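Local coordinates for putative oxidoreductase molybdopterin-binding subunit (Sulfolobus tokodaii, PDB 4ZOH), which probably carries the molybdenum active site of an oxidoreductase of the xanthine dehydrogenase and aldehyde oxidase family, binding a pterin cytosine dinucleotide cofactor, at residues D148-D153 with E263-K268; G307-I312 with F342-V347. All coordinates share one frame; numbering follows the deposited sequence.

Contact 1: residues D148-D153 with E263-K268; sequences DLTISD and EVAVKK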
# COMPACT_ATOMS: atom_id res chain seq x y z
N ASP A 148 63.48 26.27 2.01
CA ASP A 148 64.05 27.59 1.67
C ASP A 148 63.12 28.69 2.11
O ASP A 148 63.52 29.84 2.32
CB ASP A 148 64.44 27.67 0.16
CG ASP A 148 65.40 26.54 -0.25
OD1 ASP A 148 66.33 26.23 0.54
OD2 ASP A 148 65.22 25.93 -1.33
N LEU A 149 61.86 28.30 2.31
CA LEU A 149 60.75 29.23 2.41
C LEU A 149 59.55 28.51 3.06
O LEU A 149 59.34 27.28 2.87
CB LEU A 149 60.34 29.64 0.96
CG LEU A 149 59.45 30.87 0.85
CD1 LEU A 149 59.75 31.82 2.00
CD2 LEU A 149 59.66 31.57 -0.48
N THR A 150 58.75 29.29 3.77
CA THR A 150 57.46 28.81 4.21
C THR A 150 56.39 29.81 3.91
O THR A 150 56.59 31.03 3.98
CB THR A 150 57.42 28.42 5.74
OG1 THR A 150 57.48 29.61 6.55
CG2 THR A 150 58.52 27.52 6.05
N ILE A 151 55.21 29.25 3.62
CA ILE A 151 54.03 30.05 3.26
C ILE A 151 52.90 29.73 4.23
O ILE A 151 52.67 28.57 4.50
CB ILE A 151 53.52 29.71 1.78
CG1 ILE A 151 54.67 29.68 0.72
CG2 ILE A 151 52.35 30.62 1.34
CD1 ILE A 151 55.18 31.03 0.35
N SER A 152 52.15 30.74 4.65
CA SER A 152 51.06 30.53 5.62
C SER A 152 49.81 31.20 5.17
O SER A 152 49.87 32.28 4.64
CB SER A 152 51.43 31.12 6.98
OG SER A 152 52.43 30.30 7.49
N ASP A 153 48.67 30.56 5.43
CA ASP A 153 47.36 31.22 5.30
C ASP A 153 46.27 30.36 5.98
O ASP A 153 46.54 29.31 6.52
CB ASP A 153 47.02 31.44 3.79
CG ASP A 153 46.26 32.69 3.55
OD1 ASP A 153 46.48 33.32 2.50
OD2 ASP A 153 45.47 33.10 4.43
N GLU A 263 50.83 25.97 7.32
CA GLU A 263 52.07 26.57 6.94
C GLU A 263 52.74 25.52 6.12
O GLU A 263 52.81 24.37 6.53
CB GLU A 263 52.90 26.99 8.19
CG GLU A 263 54.43 27.02 7.99
CD GLU A 263 55.21 27.59 9.18
OE1 GLU A 263 56.16 28.41 8.95
OE2 GLU A 263 54.87 27.26 10.34
N VAL A 264 53.27 25.91 4.94
CA VAL A 264 53.87 24.86 4.10
C VAL A 264 55.36 25.18 3.97
O VAL A 264 55.76 26.34 3.84
CB VAL A 264 53.09 24.69 2.72
CG1 VAL A 264 53.07 25.98 1.93
CG2 VAL A 264 53.63 23.57 1.87
N ALA A 265 56.13 24.11 3.98
CA ALA A 265 57.54 24.18 3.80
C ALA A 265 57.95 23.69 2.42
O ALA A 265 57.78 22.50 2.03
CB ALA A 265 58.25 23.37 4.89
N VAL A 266 58.56 24.61 1.69
CA VAL A 266 58.99 24.31 0.33
C VAL A 266 60.46 24.62 0.04
O VAL A 266 61.03 25.57 0.63
CB VAL A 266 58.11 25.08 -0.69
CG1 VAL A 266 56.63 24.70 -0.49
CG2 VAL A 266 58.34 26.60 -0.63
N LYS A 267 61.02 23.84 -0.89
CA LYS A 267 62.19 24.31 -1.67
C LYS A 267 61.81 25.22 -2.85
O LYS A 267 60.72 25.10 -3.47
CB LYS A 267 63.10 23.16 -2.03
CG LYS A 267 64.17 23.04 -0.94
CD LYS A 267 64.77 21.64 -0.80
CE LYS A 267 66.12 21.70 -0.08
NZ LYS A 267 66.89 20.47 -0.42
N LYS A 268 62.70 26.18 -3.13
CA LYS A 268 62.50 27.16 -4.23
C LYS A 268 62.23 26.52 -5.61
O LYS A 268 61.60 27.14 -6.45
CB LYS A 268 63.70 28.11 -4.35
CG LYS A 268 63.89 29.05 -3.19
CD LYS A 268 63.40 30.43 -3.52
CE LYS A 268 64.28 31.41 -2.78
NZ LYS A 268 63.40 32.43 -2.17
O HOH W 1 52.95 29.16 10.56

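Contact 2: residues G307-I312 with F342-V347; sequences GIYKII and FIERIV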
# COMPACT_ATOMS: atom_id res chain seq x y z
N GLY A 307 47.72 14.09 0.01
CA GLY A 307 47.36 13.96 -1.38
C GLY A 307 48.22 12.94 -2.11
O GLY A 307 48.57 11.88 -1.57
N ILE A 308 48.59 13.27 -3.34
CA ILE A 308 49.37 12.37 -4.21
C ILE A 308 50.87 12.68 -4.13
O ILE A 308 51.62 12.16 -4.95
CB ILE A 308 48.89 12.49 -5.71
CG1 ILE A 308 49.00 13.96 -6.20
CG2 ILE A 308 47.48 11.94 -5.87
CD1 ILE A 308 49.55 14.07 -7.62
N TYR A 309 51.28 13.52 -3.17
CA TYR A 309 52.64 14.06 -3.05
C TYR A 309 53.67 13.29 -2.17
O TYR A 309 53.33 12.57 -1.20
CB TYR A 309 52.56 15.51 -2.68
CG TYR A 309 51.64 16.22 -3.62
CD1 TYR A 309 51.91 16.26 -4.99
CD2 TYR A 309 50.44 16.75 -3.19
CE1 TYR A 309 51.06 16.89 -5.87
CE2 TYR A 309 49.57 17.38 -4.05
CZ TYR A 309 49.87 17.42 -5.41
OH TYR A 309 49.04 18.06 -6.30
N LYS A 310 54.94 13.46 -2.49
CA LYS A 310 55.99 12.74 -1.76
C LYS A 310 56.39 13.60 -0.52
O LYS A 310 57.55 13.90 -0.33
CB LYS A 310 57.14 12.43 -2.72
CG LYS A 310 56.87 11.36 -3.79
CD LYS A 310 58.03 11.16 -4.81
CE LYS A 310 58.62 12.47 -5.36
NZ LYS A 310 59.23 12.29 -6.73
N ILE A 311 55.41 13.97 0.31
CA ILE A 311 55.58 14.84 1.50
C ILE A 311 56.56 14.17 2.50
O ILE A 311 56.52 12.93 2.71
CB ILE A 311 54.19 15.08 2.24
CG1 ILE A 311 53.21 15.86 1.37
CG2 ILE A 311 54.28 15.79 3.59
CD1 ILE A 311 53.62 17.25 0.96
N ILE A 312 57.42 14.94 3.15
CA ILE A 312 58.38 14.21 4.02
C ILE A 312 57.94 14.19 5.48
O ILE A 312 58.13 13.20 6.13
CB ILE A 312 59.89 14.54 3.75
CG1 ILE A 312 60.26 15.97 4.16
CG2 ILE A 312 60.28 14.29 2.28
CD1 ILE A 312 60.96 15.98 5.49
N PHE A 342 42.25 21.23 0.46
CA PHE A 342 43.35 21.82 1.18
C PHE A 342 44.71 21.60 0.51
O PHE A 342 45.37 22.61 0.22
CB PHE A 342 43.33 21.44 2.68
CG PHE A 342 42.13 22.06 3.45
CD1 PHE A 342 41.78 23.35 3.27
CD2 PHE A 342 41.39 21.29 4.33
CE1 PHE A 342 40.71 23.91 3.98
CE2 PHE A 342 40.34 21.82 5.05
CZ PHE A 342 39.97 23.12 4.86
N ILE A 343 45.13 20.36 0.23
CA ILE A 343 46.41 20.15 -0.38
C ILE A 343 46.50 20.77 -1.81
O ILE A 343 47.53 21.35 -2.16
CB ILE A 343 46.90 18.67 -0.35
CG1 ILE A 343 48.40 18.57 -0.73
CG2 ILE A 343 46.04 17.70 -1.20
CD1 ILE A 343 49.32 19.41 0.16
N GLU A 344 45.42 20.69 -2.61
CA GLU A 344 45.44 21.21 -3.99
C GLU A 344 45.42 22.72 -4.05
O GLU A 344 46.05 23.33 -4.93
CB GLU A 344 44.36 20.58 -4.85
CG GLU A 344 44.49 19.10 -5.01
CD GLU A 344 45.79 18.76 -5.74
OE1 GLU A 344 45.89 19.20 -6.92
OE2 GLU A 344 46.69 18.12 -5.10
N ARG A 345 44.81 23.37 -3.08
CA ARG A 345 44.96 24.79 -2.99
C ARG A 345 46.40 25.21 -2.57
O ARG A 345 47.01 26.11 -3.18
CB ARG A 345 43.95 25.36 -2.03
CG ARG A 345 42.49 25.27 -2.53
CD ARG A 345 42.26 26.16 -3.75
NE ARG A 345 42.49 27.55 -3.40
CZ ARG A 345 43.44 28.33 -3.93
NH1 ARG A 345 44.24 27.86 -4.91
NH2 ARG A 345 43.55 29.60 -3.50
N ILE A 346 46.93 24.56 -1.54
CA ILE A 346 48.24 24.85 -1.02
C ILE A 346 49.25 24.71 -2.20
O ILE A 346 49.98 25.63 -2.41
CB ILE A 346 48.59 23.90 0.18
CG1 ILE A 346 47.88 24.39 1.47
CG2 ILE A 346 50.11 23.82 0.43
CD1 ILE A 346 47.75 23.28 2.50
N VAL A 347 49.22 23.58 -2.94
CA VAL A 347 50.07 23.32 -4.11
C VAL A 347 50.02 24.50 -5.12
O VAL A 347 51.07 24.94 -5.65
CB VAL A 347 49.67 22.02 -4.80
CG1 VAL A 347 50.19 21.96 -6.23
CG2 VAL A 347 50.22 20.81 -4.07
O HOH W 2 46.46 15.19 -4.24

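Contact 1: residues D148-D153 with E263-K268
Glu263 runs out nearly straight, its CG trans to the backbone N (chi1 152°), and thereby lays its carboxylate beside Thr150, whose OG1 sits between its own backbone N and carbonyl carbon (chi1 71°). The Thr150 OG1 to Glu263 OE1 distance is 3.0 Å, within hydrogen-bonding range, although the hydroxyl proton has another acceptor within reach. The two side chains meet at an oblique angle on the face of the sheet that also carries Ser152 and Ala265. Ser152 OG rests against Glu263 CB at 3.4 Å, and a water weakly joins that hydroxyl to Glu263 OE2, which also forms a salt bridge with Arg276 on the next strand. Replacing this glutamate by an alanine removes the carboxylate and would probably cost Arg276 this salt bridge and Thr150 OG1 this nearby acceptor.

Here strand 149-161, outermost within this chain in its mixed sheet, pairs antiparallel with strand 254-266. Ile151 and Val264 form a hydrogen-bonded pair, with Val264 N to Ile151 O at 2.8 Å and the reverse bond, Ile151 N to Val264 O, at 3.0 Å. On the other face Ile151 CB packs against Val264 CG1 at 3.8 Å, and both residues reach helix 336-353. The regular pairing ends in a classic beta bulge: Asp148 and Leu149 both face Val266, whose O accepts a bond from Asp148 N (2.9 Å) and a weak one from Leu149 N. Beyond the bulge, Asp148 turns its carboxylate over the start of the following loop, where Lys268 N gives OD2 a bond of 3.1 Å, straight at 168° and directed to the anti lone pair.

Contact 2: residues G307-I312 with F342-V347
Tyr309 points its ring at helix 336-353 with the phenol oxygen leading, and the carboxylate of Glu344 meets it at the edge, close to the ring plane. The two flat groups are 12° apart, nearly coplanar, and Tyr309 OH donates to Glu344 OE2 in a short bond of 2.6 Å that uses the syn lone pair. Glu344 reaches this position by folding back: CG lies trans to the carbonyl carbon (chi1 -62°), and a further bend at chi2 (-63°) swings the carboxylate to the tyrosine hydroxyl. OE2 also accepts a hydrogen bond from a water 3.1 Å away, which in turn accepts one from Ile308 N; two donors thus grip one oxygen. OE1 is held separately by a salt bridge to Arg362 and a bond from Ser410 N, and these positive and N-H partners are likely to favour the charged carboxylate.

The apolar contacts gather round the CD2 and CE2 atoms of the ring. Ile343 CG1 meets the edge at Tyr309 CD2 (3.7 Å), while Val347 CG2, one helical turn on, approaches Tyr309 CE2 obliquely at 3.5 Å. Ile308 CG1 lies over one ring face, 3.6 Å above the plane and offset toward the rim. Gly307, just after helix 288-304, departs from helical backbone angles with positive phi and comes close to Ile343, its CA 4.0 Å from Ile343 CG2, where a beta carbon would clash.

This loop leads from helix 288-304 into strand 313-321; helix 358-365 also packs on Tyr309 and Val347, strand 405-412 touches Ile308 and Glu344, and Ile346 and Phe342 of the helix rest on strands 149-161 and 254-266.

How the contacts relate
Contact 1 closes before contact 2 opens along the chain, and their centres lie about 12 Å apart, both in the first molybdopterin cofactor-binding domain. They share a mixed five-stranded sheet and helix 336-353: contact 1 pairs strand 149-161, outermost within this chain, with strand 254-266, while contact 2 fixes the helix to the loop that feeds strand 313-321 of the same sheet. The helix lies against the sheet, and the two contacts meet directly where Val264 CG2 packs on Ile346 CG2 at 3.8 Å. One therefore joins two neighbouring strands at one side of the sheet, and the other ties the helix packed on it to the loop entering a further strand.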